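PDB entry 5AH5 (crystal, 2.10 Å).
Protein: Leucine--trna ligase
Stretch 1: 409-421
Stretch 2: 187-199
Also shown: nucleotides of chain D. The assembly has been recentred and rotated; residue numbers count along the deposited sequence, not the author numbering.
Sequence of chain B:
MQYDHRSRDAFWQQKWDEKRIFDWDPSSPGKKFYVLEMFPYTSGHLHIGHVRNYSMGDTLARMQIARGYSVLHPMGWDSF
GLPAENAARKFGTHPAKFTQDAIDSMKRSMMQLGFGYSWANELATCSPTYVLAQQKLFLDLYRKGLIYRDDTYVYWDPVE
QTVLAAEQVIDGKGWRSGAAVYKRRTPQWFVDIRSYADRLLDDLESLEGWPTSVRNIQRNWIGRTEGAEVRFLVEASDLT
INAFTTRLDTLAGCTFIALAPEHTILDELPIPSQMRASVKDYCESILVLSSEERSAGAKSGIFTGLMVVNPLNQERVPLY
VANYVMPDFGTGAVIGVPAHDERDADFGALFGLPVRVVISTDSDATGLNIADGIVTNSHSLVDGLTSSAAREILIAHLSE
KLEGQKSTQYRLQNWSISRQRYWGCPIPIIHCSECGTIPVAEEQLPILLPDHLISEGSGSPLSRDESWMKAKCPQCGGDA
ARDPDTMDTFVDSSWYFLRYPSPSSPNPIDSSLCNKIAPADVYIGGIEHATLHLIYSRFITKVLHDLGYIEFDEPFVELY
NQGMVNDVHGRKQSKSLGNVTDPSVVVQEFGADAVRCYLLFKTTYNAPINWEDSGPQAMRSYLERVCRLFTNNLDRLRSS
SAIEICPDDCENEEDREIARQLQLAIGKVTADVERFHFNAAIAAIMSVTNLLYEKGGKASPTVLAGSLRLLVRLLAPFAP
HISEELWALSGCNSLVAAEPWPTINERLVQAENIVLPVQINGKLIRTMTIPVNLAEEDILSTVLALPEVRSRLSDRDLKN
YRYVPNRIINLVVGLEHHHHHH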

# COMPACT_ATOMS: atom_id res chain seq x y z
N GLN B 409 -21.61 -17.26 -0.45
CA GLN B 409 -20.64 -17.42 0.67
C GLN B 409 -19.33 -16.65 0.48
O GLN B 409 -18.86 -16.47 -0.65
CB GLN B 409 -20.33 -18.90 0.89
CG GLN B 409 -21.56 -19.80 1.14
CD GLN B 409 -22.45 -19.42 2.34
OE1 GLN B 409 -22.08 -18.64 3.22
NE2 GLN B 409 -23.64 -19.97 2.35
N TYR B 410 -18.72 -16.23 1.59
CA TYR B 410 -17.48 -15.45 1.56
C TYR B 410 -16.42 -16.10 2.41
O TYR B 410 -16.71 -16.51 3.52
CB TYR B 410 -17.74 -14.03 2.07
CG TYR B 410 -18.80 -13.27 1.30
CD1 TYR B 410 -20.16 -13.46 1.58
CD2 TYR B 410 -18.46 -12.39 0.29
CE1 TYR B 410 -21.13 -12.80 0.86
CE2 TYR B 410 -19.42 -11.70 -0.40
CZ TYR B 410 -20.74 -11.91 -0.13
OH TYR B 410 -21.67 -11.23 -0.84
N ARG B 411 -15.20 -16.18 1.91
CA ARG B 411 -14.05 -16.65 2.72
C ARG B 411 -13.67 -15.68 3.88
O ARG B 411 -13.16 -16.10 4.91
CB ARG B 411 -12.87 -16.80 1.79
CG ARG B 411 -11.57 -17.26 2.39
CD ARG B 411 -10.41 -17.04 1.44
NE ARG B 411 -9.17 -17.25 2.16
CZ ARG B 411 -8.65 -16.44 3.09
NH1 ARG B 411 -9.22 -15.26 3.39
NH2 ARG B 411 -7.53 -16.79 3.71
N LEU B 412 -13.82 -14.38 3.61
CA LEU B 412 -13.56 -13.29 4.54
C LEU B 412 -14.21 -13.55 5.92
O LEU B 412 -15.43 -13.80 6.03
CB LEU B 412 -14.17 -12.01 3.93
CG LEU B 412 -13.96 -10.70 4.65
CD1 LEU B 412 -12.50 -10.37 4.68
CD2 LEU B 412 -14.75 -9.57 4.01
N GLN B 413 -13.40 -13.51 6.96
CA GLN B 413 -13.95 -13.61 8.33
C GLN B 413 -14.13 -12.20 8.94
O GLN B 413 -13.37 -11.26 8.64
CB GLN B 413 -13.01 -14.40 9.18
CG GLN B 413 -12.74 -15.77 8.61
CD GLN B 413 -11.78 -16.54 9.47
OE1 GLN B 413 -11.65 -16.26 10.66
NE2 GLN B 413 -11.08 -17.51 8.88
N ASN B 414 -15.11 -12.04 9.80
CA ASN B 414 -15.20 -10.79 10.54
C ASN B 414 -13.93 -10.56 11.35
O ASN B 414 -13.22 -11.50 11.73
CB ASN B 414 -16.49 -10.65 11.31
CG ASN B 414 -17.63 -10.11 10.44
OD1 ASN B 414 -17.42 -9.61 9.34
ND2 ASN B 414 -18.82 -10.16 10.96
N TRP B 415 -13.60 -9.28 11.48
CA TRP B 415 -12.30 -8.82 11.94
C TRP B 415 -12.23 -8.74 13.49
O TRP B 415 -12.82 -7.81 14.07
CB TRP B 415 -12.16 -7.43 11.36
CG TRP B 415 -10.88 -6.71 11.62
CD1 TRP B 415 -9.74 -7.21 12.09
CD2 TRP B 415 -10.66 -5.33 11.39
NE1 TRP B 415 -8.79 -6.22 12.20
CE2 TRP B 415 -9.35 -5.05 11.77
CE3 TRP B 415 -11.46 -4.30 10.89
CZ2 TRP B 415 -8.79 -3.80 11.64
CZ3 TRP B 415 -10.91 -3.03 10.78
CH2 TRP B 415 -9.57 -2.80 11.16
N SER B 416 -11.50 -9.66 14.13
CA SER B 416 -11.11 -9.58 15.55
C SER B 416 -10.14 -8.46 15.78
O SER B 416 -9.02 -8.52 15.25
CB SER B 416 -10.29 -10.79 16.03
OG SER B 416 -10.99 -11.95 15.84
N ILE B 417 -10.51 -7.54 16.65
CA ILE B 417 -9.71 -6.38 17.02
C ILE B 417 -9.23 -6.34 18.46
O ILE B 417 -8.31 -5.59 18.77
CB ILE B 417 -10.38 -5.04 16.64
CG1 ILE B 417 -11.79 -4.90 17.24
CG2 ILE B 417 -10.45 -4.97 15.12
CD1 ILE B 417 -12.34 -3.48 17.22
N SER B 418 -9.82 -7.15 19.32
CA SER B 418 -9.41 -7.19 20.71
C SER B 418 -8.18 -8.07 20.93
O SER B 418 -8.09 -9.19 20.44
CB SER B 418 -10.57 -7.55 21.64
OG SER B 418 -11.38 -8.61 21.18
N ARG B 419 -7.22 -7.51 21.65
CA ARG B 419 -5.94 -8.12 21.88
C ARG B 419 -5.70 -8.18 23.39
O ARG B 419 -5.92 -7.19 24.08
CB ARG B 419 -4.86 -7.30 21.17
CG ARG B 419 -5.13 -7.20 19.67
CD ARG B 419 -4.91 -8.55 19.01
NE ARG B 419 -5.15 -8.43 17.57
CZ ARG B 419 -6.28 -8.72 16.98
NH1 ARG B 419 -7.31 -9.21 17.67
NH2 ARG B 419 -6.38 -8.54 15.66
N GLN B 420 -5.17 -9.29 23.89
CA GLN B 420 -4.88 -9.45 25.35
C GLN B 420 -3.50 -8.97 25.58
O GLN B 420 -2.59 -9.68 26.02
CB GLN B 420 -5.09 -10.90 25.87
CG GLN B 420 -6.54 -11.44 25.66
CD GLN B 420 -6.95 -11.55 24.16
OE1 GLN B 420 -6.20 -12.12 23.40
NE2 GLN B 420 -8.09 -10.99 23.74
N ARG B 421 -3.35 -7.68 25.34
CA ARG B 421 -2.03 -7.04 25.37
C ARG B 421 -2.13 -5.67 26.03
O ARG B 421 -3.14 -5.06 25.92
CB ARG B 421 -1.61 -6.87 23.91
CG ARG B 421 -1.11 -8.16 23.34
CD ARG B 421 0.35 -8.05 23.65
NE ARG B 421 0.95 -9.24 23.31
CZ ARG B 421 2.19 -9.36 22.86
NH1 ARG B 421 3.06 -8.35 22.75
NH2 ARG B 421 2.54 -10.56 22.56
P C D 80 -2.79 -16.30 0.49
OP1 C D 80 -3.16 -15.55 1.74
OP2 C D 80 -1.70 -17.29 0.50
O5' C D 80 -4.07 -17.10 0.03
C5' C D 80 -5.37 -16.58 0.22
C4' C D 80 -6.36 -17.50 -0.43
O4' C D 80 -6.09 -17.65 -1.85
C3' C D 80 -6.37 -18.94 0.07
O3' C D 80 -7.03 -19.01 1.33
C2' C D 80 -7.14 -19.61 -1.06
O2' C D 80 -8.50 -19.28 -1.04
C1' C D 80 -6.48 -18.96 -2.28
N1 C D 80 -5.28 -19.71 -2.74
C2 C D 80 -5.48 -20.92 -3.42
O2 C D 80 -6.64 -21.29 -3.66
N3 C D 80 -4.40 -21.64 -3.82
C4 C D 80 -3.17 -21.23 -3.49
N4 C D 80 -2.14 -21.98 -3.89
C5 C D 80 -2.95 -20.05 -2.73
C6 C D 80 -4.02 -19.31 -2.40
P A D 81 -6.52 -20.03 2.48
OP1 A D 81 -7.38 -19.76 3.65
OP2 A D 81 -5.06 -19.94 2.63
O5' A D 81 -6.89 -21.46 1.89
C5' A D 81 -8.28 -21.69 1.60
C4' A D 81 -8.50 -22.99 0.87
O4' A D 81 -8.04 -22.90 -0.50
C3' A D 81 -7.78 -24.24 1.41
O3' A D 81 -8.44 -24.65 2.61
C2' A D 81 -7.93 -25.16 0.20
O2' A D 81 -9.22 -25.74 0.11
C1' A D 81 -7.64 -24.18 -0.94
N9 A D 81 -6.21 -24.14 -1.21
C8 A D 81 -5.25 -23.33 -0.67
N7 A D 81 -4.03 -23.61 -1.07
C5 A D 81 -4.20 -24.70 -1.92
C6 A D 81 -3.30 -25.46 -2.67
N6 A D 81 -1.98 -25.24 -2.69
N1 A D 81 -3.80 -26.48 -3.41
C2 A D 81 -5.12 -26.69 -3.39
N3 A D 81 -6.07 -26.04 -2.73
C4 A D 81 -5.54 -25.04 -2.00
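Stretch 2 187-199: PQWFVDIRSYADR

Stretch 2 enters as an extended strand, residues 187-191. It then turns through Asp192 and residues 193-195, which have helical phi/psi values, and leads into a helix that includes residues 197-199 and continues past Arg199. Stretch 1 has short strand segments at 409-410, 415-416 and 418-419, with loop or turn between them. The strand of stretch 2 runs antiparallel to the strand segment at Trp415 and Ser416. Gln188 sits near Ser418 and Gln420, Phe190 opposite Ser416, and Ala197 near Tyr410 and Leu412. The two stretches together bury 1059 Å² of surface.

Backbone pairing joins the strands. Trp415 and Val191 form an antiparallel hydrogen-bonded pair with CA atoms 5.2 Å apart. Val191 N donates to Trp415 O at 2.9 Å, and Trp415 N donates to Val191 O at 3.2 Å. Ser416 and Phe190 form the adjacent non-hydrogen-bonded pair, and their CA atoms approach to 4.5 Å. On the face shared by Ser416 and Phe190, Ser416 OG lies 3.5 Å from Phe190 CE1. Ile417 N continues the ladder by donating to Trp189 O at 3.1 Å. Two CA-H...O contacts accompany it: Phe190 CA lies 3.1 Å from Trp415 O, and Ser416 CA lies 3.4 Å from Trp189 O.

Beyond Ile417 a side chain replaces the backbone as partner. Ser418 OG accepts from Trp189 N at 2.7 Å and donates to Gln188 OE1 at 2.7 Å. Its hydroxyl thus links main chain and side chain of stretch 2. Gln420 NE2 adds a weak hydrogen bond to Gln188 OE1 at 3.0 Å.

At the turn, Asn414 takes over. Asn414 OD1 accepts from Arg194 N at 2.8 Å, and Asn414 ND2 donates to Asp192 OD1 at 3.2 Å. The amide therefore holds the chain where it leaves the strand. Within stretch 2, Ser195 OG donates to Asp192 O at 2.9 Å, bracing the same turn.

Arg194 reaches back along stretch 1. Arg194 NH1 donates to Tyr410 O at 2.9 Å and to Leu412 O at 2.7 Å. Both oxygens lie at the edge of the guanidinium, near its plane, as suits in-plane N-H donors. Water 1 extends the link: it accepts from Arg194 NH2 at 2.6 Å and from Tyr410 N at 2.7 Å, and donates to Gln409 OE1 at 2.9 Å. On the helix, Asp198 OD1 accepts a very short hydrogen bond of 2.3 Å from Tyr410 OH.

Apolar side chains also meet across the stretches. Trp415 and Val191 point to the same face of the sheet, with Trp415 CE3 3.6 Å from Val191 CG2. Ile417 CG2 also reaches Val191 CG2, at 3.9 Å. Near the helix, Leu412 CD2 packs 3.6 Å from Ala197 CB and 4.0 Å from Ile193 CG2. Tyr410 CD2 lies 3.8 Å from Ala197 CB.

Arg411 points away from stretch 2 and binds nucleic acid instead. Arg411 NE donates to O3' of C80 at 2.9 Å, and Arg411 NH2 to OP1 of A81 at 3.0 Å.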

# COMPACT_ATOMS: atom_id res chain seq x y z
N PRO B 187 -15.14 -14.57 24.39
CA PRO B 187 -15.85 -13.32 24.01
C PRO B 187 -14.84 -12.26 23.56
O PRO B 187 -13.85 -11.99 24.27
CB PRO B 187 -16.58 -12.89 25.30
CG PRO B 187 -16.42 -14.01 26.27
CD PRO B 187 -15.23 -14.84 25.84
N GLN B 188 -15.05 -11.74 22.35
CA GLN B 188 -14.08 -10.85 21.75
C GLN B 188 -14.81 -9.78 20.97
O GLN B 188 -16.04 -9.91 20.69
CB GLN B 188 -13.17 -11.63 20.81
CG GLN B 188 -12.28 -12.65 21.47
CD GLN B 188 -11.17 -12.07 22.32
OE1 GLN B 188 -10.56 -11.05 22.01
NE2 GLN B 188 -10.89 -12.76 23.40
N TRP B 189 -14.06 -8.71 20.65
CA TRP B 189 -14.58 -7.63 19.84
C TRP B 189 -14.23 -7.88 18.37
O TRP B 189 -13.12 -8.39 18.04
CB TRP B 189 -14.06 -6.26 20.31
CG TRP B 189 -14.61 -5.91 21.66
CD1 TRP B 189 -14.00 -6.13 22.84
CD2 TRP B 189 -15.85 -5.27 21.95
NE1 TRP B 189 -14.78 -5.67 23.86
CE2 TRP B 189 -15.93 -5.14 23.35
CE3 TRP B 189 -16.92 -4.80 21.17
CZ2 TRP B 189 -17.03 -4.55 23.99
CZ3 TRP B 189 -17.98 -4.22 21.75
CH2 TRP B 189 -18.05 -4.11 23.19
N PHE B 190 -15.18 -7.47 17.52
CA PHE B 190 -15.14 -7.68 16.08
C PHE B 190 -15.66 -6.44 15.36
O PHE B 190 -16.45 -5.64 15.95
CB PHE B 190 -16.10 -8.80 15.70
CG PHE B 190 -15.71 -10.11 16.23
CD1 PHE B 190 -14.84 -10.92 15.54
CD2 PHE B 190 -16.20 -10.56 17.46
CE1 PHE B 190 -14.48 -12.17 16.05
CE2 PHE B 190 -15.85 -11.77 17.96
CZ PHE B 190 -14.99 -12.59 17.26
N VAL B 191 -15.26 -6.28 14.10
CA VAL B 191 -15.92 -5.36 13.18
C VAL B 191 -16.55 -6.15 12.04
O VAL B 191 -15.93 -7.07 11.49
CB VAL B 191 -15.01 -4.30 12.59
CG1 VAL B 191 -15.83 -3.07 12.23
CG2 VAL B 191 -13.87 -3.94 13.52
N ASP B 192 -17.78 -5.78 11.69
CA ASP B 192 -18.54 -6.50 10.67
C ASP B 192 -18.09 -6.12 9.24
O ASP B 192 -18.80 -5.47 8.52
CB ASP B 192 -20.03 -6.20 10.86
CG ASP B 192 -20.93 -7.09 10.01
OD1 ASP B 192 -20.44 -8.01 9.31
OD2 ASP B 192 -22.13 -6.86 10.05
N ILE B 193 -16.90 -6.52 8.88
CA ILE B 193 -16.38 -6.35 7.51
C ILE B 193 -17.12 -7.21 6.45
O ILE B 193 -17.23 -6.81 5.27
CB ILE B 193 -14.87 -6.60 7.51
CG1 ILE B 193 -14.18 -6.05 6.24
CG2 ILE B 193 -14.55 -8.07 7.74
CD1 ILE B 193 -12.67 -6.15 6.34
N ARG B 194 -17.65 -8.36 6.86
CA ARG B 194 -18.46 -9.20 5.97
C ARG B 194 -19.61 -8.45 5.32
O ARG B 194 -19.88 -8.67 4.15
CB ARG B 194 -18.93 -10.51 6.63
CG ARG B 194 -17.84 -11.55 6.75
CD ARG B 194 -18.22 -12.76 7.60
NE ARG B 194 -19.26 -13.53 6.95
CZ ARG B 194 -19.07 -14.48 6.02
NH1 ARG B 194 -17.87 -14.86 5.60
NH2 ARG B 194 -20.13 -15.08 5.51
N SER B 195 -20.24 -7.54 6.04
CA SER B 195 -21.39 -6.81 5.51
C SER B 195 -20.98 -5.80 4.42
O SER B 195 -21.83 -5.30 3.70
CB SER B 195 -22.15 -6.09 6.65
OG SER B 195 -21.34 -5.08 7.27
N TYR B 196 -19.70 -5.46 4.37
CA TYR B 196 -19.14 -4.63 3.33
C TYR B 196 -18.40 -5.41 2.25
O TYR B 196 -17.83 -4.82 1.35
CB TYR B 196 -18.16 -3.63 3.93
CG TYR B 196 -18.86 -2.47 4.57
CD1 TYR B 196 -19.68 -2.66 5.69
CD2 TYR B 196 -18.72 -1.19 4.06
CE1 TYR B 196 -20.34 -1.60 6.28
CE2 TYR B 196 -19.36 -0.13 4.65
CZ TYR B 196 -20.16 -0.33 5.77
OH TYR B 196 -20.79 0.75 6.33
N ALA B 197 -18.42 -6.73 2.33
CA ALA B 197 -17.55 -7.54 1.48
C ALA B 197 -17.88 -7.41 -0.01
O ALA B 197 -16.97 -7.45 -0.84
CB ALA B 197 -17.60 -9.00 1.89
N ASP B 198 -19.16 -7.29 -0.33
CA ASP B 198 -19.56 -7.05 -1.70
C ASP B 198 -19.01 -5.74 -2.29
O ASP B 198 -18.56 -5.71 -3.41
CB ASP B 198 -21.10 -7.04 -1.81
CG ASP B 198 -21.71 -8.44 -1.91
OD1 ASP B 198 -21.00 -9.45 -2.17
OD2 ASP B 198 -22.94 -8.50 -1.78
N ARG B 199 -19.09 -4.65 -1.53
CA ARG B 199 -18.52 -3.40 -1.96
C ARG B 199 -17.01 -3.37 -2.05
O ARG B 199 -16.47 -2.69 -2.92
CB ARG B 199 -18.92 -2.33 -1.02
CG ARG B 199 -20.34 -1.89 -1.14
CD ARG B 199 -20.37 -0.44 -0.71
NE ARG B 199 -21.06 -0.24 0.51
CZ ARG B 199 -20.92 0.83 1.28
NH1 ARG B 199 -20.04 1.81 1.02
NH2 ARG B 199 -21.67 0.88 2.37
O HOH W 1 -19.71 -17.14 3.92